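Local structure of aldose-aldose oxidoreductase (Caulobacter crescentus, 5A04) at residues A[5-9]-A[300-305]; A[74-80]-A[98-103]; A[90-94]-A[119-123]. The protein probably oxidises one aldose while reducing another, using bound NADP(H) as the hydride carrier. One frame throughout, in Å; residues are numbered along the deposited sequence.

Contact 1: A[5-9]-A[300-305]; sequences RKLGY and LSECIL
Leu7 and Leu305 meet through their methyls, CD2 of Leu7 lying 4.0 Å from CD2 of Leu305, the two side chains running alongside in opposing senses. The other branch of Leu7 works on the helix as well: its CD1 sits 3.6 Å from Ile304 CG2 and rests on the Ile304 CB too. The Leu7 CG stands anti to its carbonyl carbon (chi1 -64°), which helps to bring both methyls to helix 300-305, so one branch meets each of these two neighbours. Farther out, the flat guanidinium of Arg5 lies against Leu305, whose CD2 sits over one face toward the rim, 4.2 Å from Arg5 NH1; this end is exposed.

The polar side chains touch without bonding across the contact. Ser301 OG lies near the plane of the Tyr9 ring, at its edge, 3.6 Å from Tyr9 CE1, but its hydrogen bond goes to Ser32. Likewise the Tyr9 OH passes 3.6 Å from Leu300 CB and bonds to the carbonyl of Leu297, one turn earlier in the helix, so the buried hydroxyl is satisfied.

The strand and helix axes run 9.5 Å apart at 137°. Here a helix from the C-terminal part of the chain packs on the first strand of the NAD-binding domain, covering part of one face of its Rossmann-fold sheet, over Ile76 and Met101 as well.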
loop_
_atom_site.group_PDB
_atom_site.type_symbol
_atom_site.label_atom_id
_atom_site.label_comp_id
_atom_site.label_asym_id
_atom_site.label_seq_id
_atom_site.Cartn_x
_atom_site.Cartn_y
_atom_site.Cartn_z
ATOM N N ARG A 5 0.240 44.859 1.918
ATOM C CA ARG A 5 -0.496 44.606 3.152
ATOM C C ARG A 5 -0.103 43.265 3.757
ATOM O O ARG A 5 -0.182 42.228 3.086
ATOM C CB ARG A 5 -2.007 44.628 2.902
ATOM C CG ARG A 5 -2.578 45.986 2.546
ATOM C CD ARG A 5 -3.933 45.821 1.873
ATOM N NE ARG A 5 -3.821 44.999 0.671
ATOM C CZ ARG A 5 -4.852 44.563 -0.045
ATOM N NH1 ARG A 5 -6.095 44.864 0.315
ATOM N NH2 ARG A 5 -4.637 43.821 -1.125
ATOM N N LYS A 6 0.316 43.285 5.020
ATOM C CA LYS A 6 0.598 42.044 5.744
ATOM C C LYS A 6 -0.312 41.906 6.954
ATOM O O LYS A 6 -0.431 42.825 7.760
ATOM C CB LYS A 6 2.060 41.989 6.178
ATOM C CG LYS A 6 3.035 41.980 5.004
ATOM C CD LYS A 6 4.436 41.612 5.449
ATOM C CE LYS A 6 5.400 41.614 4.276
ATOM N NZ LYS A 6 5.278 42.878 3.497
ATOM N N LEU A 7 -0.951 40.750 7.089
ATOM C CA LEU A 7 -1.772 40.495 8.262
ATOM C C LEU A 7 -0.898 39.946 9.376
ATOM O O LEU A 7 0.067 39.238 9.108
ATOM C CB LEU A 7 -2.907 39.527 7.935
ATOM C CG LEU A 7 -3.899 40.091 6.918
ATOM C CD1 LEU A 7 -5.156 39.250 6.923
ATOM C CD2 LEU A 7 -4.225 41.554 7.223
ATOM N N GLY A 8 -1.239 40.266 10.622
ATOM C CA GLY A 8 -0.405 39.886 11.751
ATOM C C GLY A 8 -0.805 38.564 12.393
ATOM O O GLY A 8 -1.958 38.366 12.751
ATOM N N TYR A 9 0.162 37.662 12.533
ATOM C CA TYR A 9 -0.050 36.378 13.207
ATOM C C TYR A 9 0.363 36.403 14.677
ATOM O O TYR A 9 1.451 36.881 15.013
ATOM C CB TYR A 9 0.756 35.276 12.508
ATOM C CG TYR A 9 0.085 34.608 11.342
ATOM C CD1 TYR A 9 0.003 35.227 10.093
ATOM C CD2 TYR A 9 -0.420 33.321 11.475
ATOM C CE1 TYR A 9 -0.615 34.591 9.023
ATOM C CE2 TYR A 9 -1.030 32.678 10.427
ATOM C CZ TYR A 9 -1.127 33.300 9.203
ATOM O OH TYR A 9 -1.740 32.625 8.163
ATOM N N LEU A 300 -4.084 32.045 4.040
ATOM C CA LEU A 300 -5.128 32.515 4.945
ATOM C C LEU A 300 -5.213 34.036 4.876
ATOM O O LEU A 300 -6.298 34.602 4.758
ATOM C CB LEU A 300 -4.872 32.053 6.383
ATOM C CG LEU A 300 -5.907 32.527 7.413
ATOM C CD1 LEU A 300 -7.324 32.209 6.948
ATOM C CD2 LEU A 300 -5.618 31.885 8.768
ATOM N N SER A 301 -4.057 34.686 4.919
ATOM C CA SER A 301 -3.999 36.145 4.828
ATOM C C SER A 301 -4.666 36.662 3.555
ATOM O O SER A 301 -5.464 37.612 3.592
ATOM C CB SER A 301 -2.546 36.619 4.882
ATOM O OG SER A 301 -1.969 36.287 6.128
ATOM N N GLU A 302 -4.350 36.032 2.430
ATOM C CA GLU A 302 -4.932 36.446 1.154
ATOM C C GLU A 302 -6.440 36.201 1.132
ATOM O O GLU A 302 -7.184 37.016 0.591
ATOM C CB GLU A 302 -4.254 35.722 -0.012
ATOM C CG GLU A 302 -2.780 36.097 -0.179
ATOM C CD GLU A 302 -2.020 35.137 -1.097
ATOM O OE1 GLU A 302 -2.661 34.332 -1.808
ATOM O OE2 GLU A 302 -0.774 35.189 -1.097
ATOM N N CYS A 303 -6.895 35.096 1.726
ATOM C CA CYS A 303 -8.336 34.851 1.827
ATOM C C CYS A 303 -9.032 35.967 2.601
ATOM O O CYS A 303 -10.107 36.434 2.201
ATOM C CB CYS A 303 -8.630 33.504 2.493
ATOM S SG CYS A 303 -8.331 32.097 1.406
ATOM N N ILE A 304 -8.428 36.387 3.707
ATOM C CA ILE A 304 -8.988 37.476 4.506
ATOM C C ILE A 304 -8.992 38.785 3.707
ATOM O O ILE A 304 -10.001 39.493 3.677
ATOM C CB ILE A 304 -8.211 37.652 5.830
ATOM C CG1 ILE A 304 -8.362 36.390 6.687
ATOM C CG2 ILE A 304 -8.708 38.883 6.586
ATOM C CD1 ILE A 304 -7.331 36.276 7.810
ATOM N N LEU A 305 -7.882 39.088 3.041
ATOM C CA LEU A 305 -7.765 40.326 2.276
ATOM C C LEU A 305 -8.744 40.394 1.106
ATOM O O LEU A 305 -9.139 41.486 0.701
ATOM C CB LEU A 305 -6.334 40.506 1.758
ATOM C CG LEU A 305 -5.258 40.801 2.808
ATOM C CD1 LEU A 305 -3.863 40.704 2.199
ATOM C CD2 LEU A 305 -5.484 42.174 3.434
#

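Contact 2: A[74-80]-A[98-103]; sequences VDIVYVI and KHVMCE. With NDP (NADPH dihydro-nicotinamide-adenine-dinucleotide phosphate), chain G.
The striking feature is the carboxylate of Glu103, held between Tyr78 and the cofactor: Tyr78 OH donates to Glu103 OE2 over a short 2.5 Å, and the carboxamide N7N of NADPH donates to Glu103 OE1 at 2.9 Å, almost straight at 174°. OE2 uses its anti lone pair for the tyrosine, in the plane of the ring at its edge, leaving OE1 to orient the nicotinamide amide. Tyr78 is itself sandwiched. Its CG, anti to the backbone N (chi1 -169°), sets the ring alongside Met101, whose CG lies 3.5 Å from the ring centroid in a CH-pi contact; Met101 SD stands farther above that face, and Ile80 CD1 covers the opposite one. A phenylalanine in place of Tyr78 would probably keep this sandwich but leave Glu103 OE2 without its hydroxyl donor and the carboxylate freer to turn.

Beneath these side chains the backbones form a regular parallel ladder: Val77 N bonds to His99 O at 2.9 Å, Met101 N returns to Val77 O, Val79 N continues to Met101 O at 2.8 Å, and Glu103 N closes on Val79 O. At the other end Lys98 NZ reaches back to Val74 O, 2.8 Å away. Two adjacent parallel strands ending at the dinucleotide, joined through helix 86-95, make a beta-alpha-beta unit of the Rossmann fold.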
loop_
_atom_site.group_PDB
_atom_site.type_symbol
_atom_site.label_atom_id
_atom_site.label_comp_id
_atom_site.label_asym_id
_atom_site.label_seq_id
_atom_site.Cartn_x
_atom_site.Cartn_y
_atom_site.Cartn_z
ATOM N N VAL A 74 -2.849 42.090 15.718
ATOM C CA VAL A 74 -3.086 40.658 15.545
ATOM C C VAL A 74 -4.376 40.427 14.771
ATOM O O VAL A 74 -5.464 40.799 15.225
ATOM C CB VAL A 74 -3.146 39.924 16.889
ATOM C CG1 VAL A 74 -3.504 38.437 16.678
ATOM C CG2 VAL A 74 -1.819 40.074 17.625
ATOM N N ASP A 75 -4.242 39.837 13.586
ATOM C CA ASP A 75 -5.395 39.472 12.770
ATOM C C ASP A 75 -5.741 37.990 12.886
ATOM O O ASP A 75 -6.905 37.607 12.802
ATOM C CB ASP A 75 -5.133 39.814 11.307
ATOM C CG ASP A 75 -4.892 41.290 11.101
ATOM O OD1 ASP A 75 -5.883 42.056 11.139
ATOM O OD2 ASP A 75 -3.720 41.680 10.917
ATOM N N ILE A 76 -4.712 37.170 13.069
ATOM C CA ILE A 76 -4.832 35.711 13.009
ATOM C C ILE A 76 -4.138 35.087 14.199
ATOM O O ILE A 76 -3.049 35.514 14.571
ATOM C CB ILE A 76 -4.188 35.129 11.716
ATOM C CG1 ILE A 76 -4.865 35.693 10.466
ATOM C CG2 ILE A 76 -4.238 33.604 11.731
ATOM C CD1 ILE A 76 -3.983 35.612 9.204
ATOM N N VAL A 77 -4.761 34.076 14.799
ATOM C CA VAL A 77 -4.093 33.246 15.792
ATOM C C VAL A 77 -3.827 31.868 15.179
ATOM O O VAL A 77 -4.740 31.242 14.624
ATOM C CB VAL A 77 -4.935 33.085 17.071
ATOM C CG1 VAL A 77 -4.249 32.132 18.043
ATOM C CG2 VAL A 77 -5.204 34.447 17.727
ATOM N N TYR A 78 -2.585 31.409 15.278
ATOM C CA TYR A 78 -2.202 30.104 14.755
ATOM C C TYR A 78 -2.002 29.192 15.958
ATOM O O TYR A 78 -1.063 29.360 16.732
ATOM C CB TYR A 78 -0.933 30.235 13.893
ATOM C CG TYR A 78 -0.524 29.031 13.056
ATOM C CD1 TYR A 78 -1.104 27.778 13.241
ATOM C CD2 TYR A 78 0.464 29.160 12.077
ATOM C CE1 TYR A 78 -0.704 26.687 12.482
ATOM C CE2 TYR A 78 0.872 28.077 11.310
ATOM C CZ TYR A 78 0.282 26.845 11.515
ATOM O OH TYR A 78 0.682 25.772 10.755
ATOM N N VAL A 79 -2.927 28.253 16.128
ATOM C CA VAL A 79 -2.907 27.326 17.248
ATOM C C VAL A 79 -2.068 26.085 16.940
ATOM O O VAL A 79 -2.413 25.301 16.049
ATOM C CB VAL A 79 -4.339 26.898 17.613
ATOM C CG1 VAL A 79 -4.311 25.879 18.755
ATOM C CG2 VAL A 79 -5.179 28.131 17.983
ATOM N N ILE A 80 -0.969 25.920 17.682
ATOM C CA ILE A 80 0.006 24.862 17.424
ATOM C C ILE A 80 0.296 24.123 18.738
ATOM O O ILE A 80 1.445 23.955 19.170
ATOM C CB ILE A 80 1.312 25.440 16.784
ATOM C CG1 ILE A 80 0.953 26.484 15.714
ATOM C CG2 ILE A 80 2.154 24.326 16.172
ATOM C CD1 ILE A 80 2.155 27.022 14.877
ATOM N N LYS A 98 -10.478 37.122 16.347
ATOM C CA LYS A 98 -9.376 36.767 15.440
ATOM C C LYS A 98 -9.739 35.629 14.483
ATOM O O LYS A 98 -10.488 34.709 14.838
ATOM C CB LYS A 98 -8.128 36.370 16.234
ATOM C CG LYS A 98 -7.737 37.349 17.362
ATOM C CD LYS A 98 -7.586 38.781 16.850
ATOM C CE LYS A 98 -7.029 39.677 17.942
ATOM N NZ LYS A 98 -6.991 41.111 17.507
ATOM N N HIS A 99 -9.203 35.705 13.265
ATOM C CA HIS A 99 -9.226 34.581 12.342
ATOM C C HIS A 99 -8.313 33.511 12.903
ATOM O O HIS A 99 -7.448 33.808 13.713
ATOM C CB HIS A 99 -8.763 35.011 10.955
ATOM C CG HIS A 99 -9.560 36.144 10.385
ATOM N ND1 HIS A 99 -10.734 35.948 9.692
ATOM C CD2 HIS A 99 -9.343 37.480 10.392
ATOM C CE1 HIS A 99 -11.205 37.117 9.289
ATOM N NE2 HIS A 99 -10.380 38.064 9.702
ATOM N N VAL A 100 -8.493 32.260 12.485
ATOM C CA VAL A 100 -7.737 31.171 13.101
ATOM C C VAL A 100 -7.124 30.238 12.065
ATOM O O VAL A 100 -7.806 29.790 11.157
ATOM C CB VAL A 100 -8.631 30.332 14.035
ATOM C CG1 VAL A 100 -7.850 29.129 14.580
ATOM C CG2 VAL A 100 -9.139 31.192 15.178
ATOM N N MET A 101 -5.828 29.987 12.213
ATOM C CA MET A 101 -5.154 28.860 11.588
ATOM C C MET A 101 -4.987 27.812 12.680
ATOM O O MET A 101 -4.443 28.099 13.743
ATOM C CB MET A 101 -3.789 29.272 11.013
ATOM C CG MET A 101 -3.052 28.147 10.323
ATOM S SD MET A 101 -3.515 27.986 8.591
ATOM C CE MET A 101 -2.625 29.389 7.898
ATOM N N CYS A 102 -5.475 26.604 12.437
ATOM C CA CYS A 102 -5.376 25.545 13.438
ATOM C C CYS A 102 -4.621 24.349 12.861
ATOM O O CYS A 102 -4.905 23.912 11.750
ATOM C CB CYS A 102 -6.772 25.109 13.897
ATOM S SG CYS A 102 -6.704 23.913 15.254
ATOM N N GLU A 103 -3.663 23.816 13.607
ATOM C CA GLU A 103 -2.923 22.662 13.111
ATOM C C GLU A 103 -3.806 21.420 13.006
ATOM O O GLU A 103 -4.848 21.336 13.639
ATOM C CB GLU A 103 -1.709 22.368 14.005
ATOM C CG GLU A 103 -0.411 22.892 13.391
ATOM C CD GLU A 103 -0.291 22.497 11.939
ATOM O OE1 GLU A 103 -0.459 21.293 11.643
ATOM O OE2 GLU A 103 -0.070 23.386 11.087
HETATM P PA NDP G . 5.405 20.158 20.866
HETATM O O1A NDP G . 5.171 19.269 22.037
HETATM O O2A NDP G . 6.781 20.215 20.262
HETATM O O5B NDP G . 4.948 21.698 21.216
HETATM C C5B NDP G . 3.671 21.677 21.789
HETATM C C4B NDP G . 3.535 23.028 22.506
HETATM O O4B NDP G . 2.177 23.272 22.877
HETATM C C3B NDP G . 4.366 23.012 23.810
HETATM O O3B NDP G . 5.689 23.378 23.575
HETATM C C2B NDP G . 3.693 24.150 24.587
HETATM O O2B NDP G . 4.084 25.330 24.189
HETATM C C1B NDP G . 2.192 24.007 24.084
HETATM N N9A NDP G . 1.332 23.355 25.075
HETATM C C8A NDP G . 0.205 23.895 25.687
HETATM N N7A NDP G . -0.363 23.058 26.577
HETATM C C5A NDP G . 0.439 21.915 26.541
HETATM C C6A NDP G . 0.370 20.690 27.230
HETATM N N6A NDP G . -0.637 20.463 28.142
HETATM N N1A NDP G . 1.289 19.698 27.021
HETATM C C2A NDP G . 2.269 20.000 26.090
HETATM N N3A NDP G . 2.457 21.104 25.359
HETATM C C4A NDP G . 1.511 22.075 25.609
HETATM O O3 NDP G . 4.315 19.535 19.780
HETATM P PN NDP G . 4.572 19.884 18.211
HETATM O O1N NDP G . 4.829 21.315 17.963
HETATM O O2N NDP G . 5.237 18.754 17.458
HETATM O O5D NDP G . 2.929 19.646 17.632
HETATM C C5D NDP G . 2.033 20.619 18.094
HETATM C C4D NDP G . 0.835 20.639 17.104
HETATM O O4D NDP G . 1.356 20.853 15.756
HETATM C C3D NDP G . 0.094 19.250 17.056
HETATM O O3D NDP G . -1.311 19.458 16.825
HETATM C C2D NDP G . 0.702 18.566 15.841
HETATM O O2D NDP G . -0.213 17.693 15.202
HETATM C C1D NDP G . 0.944 19.805 14.909
HETATM N N1N NDP G . 2.065 19.547 14.001
HETATM C C2N NDP G . 1.907 19.731 12.637
HETATM C C3N NDP G . 2.970 19.512 11.808
HETATM C C7N NDP G . 2.808 19.700 10.367
HETATM O O7N NDP G . 3.685 19.356 9.553
HETATM N N7N NDP G . 1.641 20.289 9.890
HETATM C C4N NDP G . 4.303 19.078 12.312
HETATM C C5N NDP G . 4.354 18.872 13.766
HETATM C C6N NDP G . 3.295 19.107 14.539
HETATM P P2B NDP G . 4.343 26.541 25.388
HETATM O O1X NDP G . 3.015 26.500 26.110
HETATM O O2X NDP G . 5.511 25.930 26.100
HETATM O O3X NDP G . 4.620 27.781 24.542
#

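Contact 3: A[90-94]-A[119-123]; sequences TERAA and ACKKA
Thr90 comes first, its methyl CG2 4.0 Å from the sulfur of Cys120. With CG2 anti to the backbone N and OG1 beside that N (chi1 -69°), the threonine turns its carbon branch to the neighbouring helix, while OG1 bonds to the carbonyl of His86 one turn back. Next, Glu91 offers only its aliphatic stem: CG lies 3.9 Å from Ala119 CB, and the carboxylate forms a salt bridge with Arg87 of its own helix.

Ala94 carries most of the contact. Its CB lies over the Ala119 carbonyl oxygen at 3.8 Å, touches Cys120 SG at 4.0 Å and faces the methyl of Ala123 at 4.1 Å. Ala123 CB in turn presses on Ala94 O, only 3.3 Å away, so that backbone as well as methyl atoms meet here. No hydrogen bond crosses between the segments; the grip is one of short side chains fitted together.

The axes of the two short segments are 9.0 Å apart and essentially parallel, 2° from each other. Such side-by-side alignment follows from the alternation of strand and helix: helices 86-95 and 110-123 flank strand 99-102 in the chain and pack as successive crossover helices of the Rossmann fold.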
loop_
_atom_site.group_PDB
_atom_site.type_symbol
_atom_site.label_atom_id
_atom_site.label_comp_id
_atom_site.label_asym_id
_atom_site.label_seq_id
_atom_site.Cartn_x
_atom_site.Cartn_y
_atom_site.Cartn_z
ATOM N N THR A 90 -8.966 27.677 19.813
ATOM C CA THR A 90 -9.636 28.185 18.623
ATOM C C THR A 90 -10.866 29.001 19.016
ATOM O O THR A 90 -11.075 30.096 18.500
ATOM C CB THR A 90 -10.033 27.034 17.676
ATOM O OG1 THR A 90 -8.827 26.471 17.123
ATOM C CG2 THR A 90 -10.909 27.529 16.552
ATOM N N GLU A 91 -11.664 28.475 19.942
ATOM C CA GLU A 91 -12.860 29.189 20.387
ATOM C C GLU A 91 -12.513 30.522 21.052
ATOM O O GLU A 91 -13.152 31.541 20.784
ATOM C CB GLU A 91 -13.666 28.308 21.348
ATOM C CG GLU A 91 -14.286 27.113 20.651
ATOM C CD GLU A 91 -14.864 26.085 21.627
ATOM O OE1 GLU A 91 -14.413 26.003 22.794
ATOM O OE2 GLU A 91 -15.747 25.330 21.209
ATOM N N ARG A 92 -11.497 30.509 21.905
ATOM C CA ARG A 92 -11.054 31.731 22.569
ATOM C C ARG A 92 -10.513 32.751 21.565
ATOM O O ARG A 92 -10.787 33.945 21.678
ATOM C CB ARG A 92 -10.004 31.399 23.630
ATOM C CG ARG A 92 -10.598 30.710 24.863
ATOM C CD ARG A 92 -9.510 30.207 25.781
ATOM N NE ARG A 92 -8.803 31.296 26.451
ATOM C CZ ARG A 92 -7.699 31.131 27.177
ATOM N NH1 ARG A 92 -7.151 29.925 27.295
ATOM N NH2 ARG A 92 -7.126 32.178 27.774
ATOM N N ALA A 93 -9.764 32.277 20.577
ATOM C CA ALA A 93 -9.282 33.166 19.516
ATOM C C ALA A 93 -10.451 33.805 18.762
ATOM O O ALA A 93 -10.458 35.011 18.508
ATOM C CB ALA A 93 -8.373 32.391 18.547
ATOM N N ALA A 94 -11.444 32.991 18.408
ATOM C CA ALA A 94 -12.618 33.507 17.709
ATOM C C ALA A 94 -13.386 34.534 18.561
ATOM O O ALA A 94 -13.822 35.567 18.045
ATOM C CB ALA A 94 -13.542 32.354 17.291
ATOM N N ALA A 119 -18.049 28.382 16.250
ATOM C CA ALA A 119 -17.502 29.518 16.987
ATOM C C ALA A 119 -16.941 30.548 16.008
ATOM O O ALA A 119 -17.153 31.762 16.164
ATOM C CB ALA A 119 -16.425 29.064 17.977
ATOM N N CYS A 120 -16.232 30.069 14.992
ATOM C CA CYS A 120 -15.631 30.985 14.029
ATOM C C CYS A 120 -16.703 31.655 13.178
ATOM O O CYS A 120 -16.606 32.850 12.865
ATOM C CB CYS A 120 -14.607 30.246 13.168
ATOM S SG CYS A 120 -13.165 29.803 14.174
ATOM N N LYS A 121 -17.743 30.893 12.842
ATOM C CA LYS A 121 -18.878 31.428 12.095
ATOM C C LYS A 121 -19.598 32.512 12.893
ATOM O O LYS A 121 -19.929 33.572 12.355
ATOM C CB LYS A 121 -19.861 30.316 11.724
ATOM C CG LYS A 121 -21.078 30.799 10.926
ATOM C CD LYS A 121 -21.959 29.627 10.505
ATOM C CE LYS A 121 -23.155 30.088 9.678
ATOM N NZ LYS A 121 -24.104 30.867 10.518
ATOM N N LYS A 122 -19.837 32.248 14.170
ATOM C CA LYS A 122 -20.492 33.225 15.030
ATOM C C LYS A 122 -19.686 34.531 15.109
ATOM O O LYS A 122 -20.251 35.626 15.129
ATOM C CB LYS A 122 -20.697 32.639 16.425
ATOM C CG LYS A 122 -21.370 33.601 17.397
ATOM C CD LYS A 122 -21.597 32.931 18.736
ATOM C CE LYS A 122 -22.266 33.875 19.733
ATOM N NZ LYS A 122 -22.410 33.216 21.069
ATOM N N ALA A 123 -18.359 34.401 15.126
ATOM C CA ALA A 123 -17.456 35.548 15.204
ATOM C C ALA A 123 -17.284 36.262 13.872
ATOM O O ALA A 123 -16.713 37.359 13.824
ATOM C CB ALA A 123 -16.082 35.101 15.724
#

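Overall arrangement
Contact 2 is the buried middle of the NAD-binding domain, and the other two meet its strands from opposite faces: contact 1 on the Ile76, His99 and Met101 face, contact 3 on the Val77 and Val100 face. Contact 1 also joins it through the backbone, Gly8 O lying near the amides of Asp75 and Ile76. Contact 3 touches it chiefly through Ala93, and through Thr90 on Val100, but stays about 10 Å from contact 1 at the nearest atoms. Only contact 2 has hydrogen bonds between its segments and a share in the cofactor site; the others, both partly buried, rely mainly on van der Waals contact, with leucines, an isoleucine and the flat groups of Arg5 and Tyr9 in contact 1 and mostly alanine methyls and a cysteine sulfur in contact 3.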